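Local coordinates for geranylgeranyl pyrophosphate synthetase (PDB 1WY0) that synthesises geranylgeranyl diphosphate, the C20 isoprenoid precursor, most likely by adding isopentenyl diphosphate units to shorter allylic diphosphates, at the interface of chains A and B. Sequence-based numbering; all coordinates share one arbitrary frame. Chains: chain A/B, geranylgeranyl pyrophosphate synthetase.

The interface of chains A and B. Residues chain A 85, 88-89, 111; chain B 88, 108, 111.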
# COMPACT_ATOMS: atom_id res chain seq x y z
N HIS A 85 -4.24 -8.12 2.07
CA HIS A 85 -5.22 -7.46 1.21
C HIS A 85 -6.00 -8.47 0.35
O HIS A 85 -7.19 -8.34 0.13
CB HIS A 85 -4.47 -6.48 0.31
CG HIS A 85 -4.22 -5.20 1.06
ND1 HIS A 85 -3.70 -4.09 0.49
CD2 HIS A 85 -4.46 -4.93 2.41
CE1 HIS A 85 -3.64 -3.17 1.47
NE2 HIS A 85 -4.09 -3.64 2.63
N ILE A 88 -8.76 -10.23 2.08
CA ILE A 88 -9.94 -9.38 2.25
C ILE A 88 -10.81 -9.52 1.02
O ILE A 88 -12.03 -9.65 1.10
CB ILE A 88 -9.57 -7.87 2.37
CG1 ILE A 88 -8.87 -7.58 3.70
CG2 ILE A 88 -10.84 -7.02 2.26
CD1 ILE A 88 -8.41 -6.16 3.86
N MET A 89 -10.15 -9.51 -0.13
CA MET A 89 -10.84 -9.62 -1.41
C MET A 89 -11.41 -11.00 -1.69
O MET A 89 -12.57 -11.12 -2.09
CB MET A 89 -9.88 -9.21 -2.52
CG MET A 89 -9.42 -7.76 -2.40
SD MET A 89 -8.39 -7.26 -3.77
CE MET A 89 -7.26 -6.13 -3.00
N ILE A 111 -6.78 -3.47 6.13
CA ILE A 111 -6.29 -2.69 5.01
C ILE A 111 -5.06 -1.93 5.51
O ILE A 111 -3.99 -1.99 4.88
CB ILE A 111 -7.33 -1.68 4.55
CG1 ILE A 111 -8.43 -2.39 3.78
CG2 ILE A 111 -6.68 -0.61 3.69
CD1 ILE A 111 -9.68 -1.50 3.47
N ILE B 88 -12.79 4.20 2.11
CA ILE B 88 -13.35 2.86 2.28
C ILE B 88 -13.69 2.67 3.75
O ILE B 88 -14.74 2.16 4.11
CB ILE B 88 -12.35 1.73 1.90
CG1 ILE B 88 -12.12 1.71 0.39
CG2 ILE B 88 -12.89 0.38 2.36
CD1 ILE B 88 -11.09 0.71 -0.06
N ASN B 108 -12.90 -4.02 -3.19
CA ASN B 108 -11.70 -4.75 -3.60
C ASN B 108 -10.87 -4.00 -4.62
O ASN B 108 -9.66 -3.87 -4.46
CB ASN B 108 -12.08 -6.13 -4.15
CG ASN B 108 -12.72 -7.04 -3.10
OD1 ASN B 108 -12.70 -6.74 -1.90
ND2 ASN B 108 -13.27 -8.16 -3.53
N ILE B 111 -9.25 -1.01 -3.00
CA ILE B 111 -8.08 -1.33 -2.21
C ILE B 111 -6.90 -1.41 -3.18
O ILE B 111 -5.86 -0.77 -2.96
CB ILE B 111 -8.23 -2.68 -1.51
CG1 ILE B 111 -9.19 -2.54 -0.34
CG2 ILE B 111 -6.88 -3.18 -1.05
CD1 ILE B 111 -9.63 -3.90 0.29
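A:His85 lies against B:Ile111 with its imidazole already pinned inside its own chain: NE2 donates to the backbone oxygen of A:Ile111 at 2.8 Å. The bond is nearly straight, 167° at the hydrogen. It lies in both the ring plane and the carbonyl plane and uses a lone pair of the oxygen, which fixes the ring's rotation and ties two helices of chain A together. Over the face of that ring, near ND1, sits the CG2 methyl of B:Ile111, 3.7 Å from ND1.

The same methyl is shared with A:Met89, whose CE comes within 3.6 Å of CG2. B:Ile111 can serve several neighbours because its two branches diverge: CG2 is anti to the backbone N and turns to the histidine and methionine, whereas CG1 (chi1 -74°) carries CD1 towards A:Ile88. There CD1 meets CG2 of A:Ile88 at 3.9 Å, and the twin pairing, CD1 of A:Ile111 against CG2 of B:Ile88, has the same length. Between these two pairs the Ile111 residues meet each other about the two-fold axis, CG1 of A:Ile111 lying 4.0 Å from CD1 of B:Ile111.

Further out, A:Met89 and B:Asn108 run alongside in opposite directions. The methionine CG packs on the amide carbon CG of B:Asn108 at 3.4 Å, and the thioether chain continues past the asparagine backbone oxygen. A weak hydrogen bond accompanies this, from ND2 of B:Asn108 to the backbone oxygen of A:Met89, and this patch is chiefly an apolar one.

In this all-helical prenyl synthase fold, helix 69-90 of one chain meets the start of helix 107-126 of the other. A:Ile88 and A:Met89 fill the middle positions of the first aspartate-rich DDxxD motif, whose aspartates bind diphosphate through magnesium in this family, so the dimer contact probably braces the catalytic helix from behind.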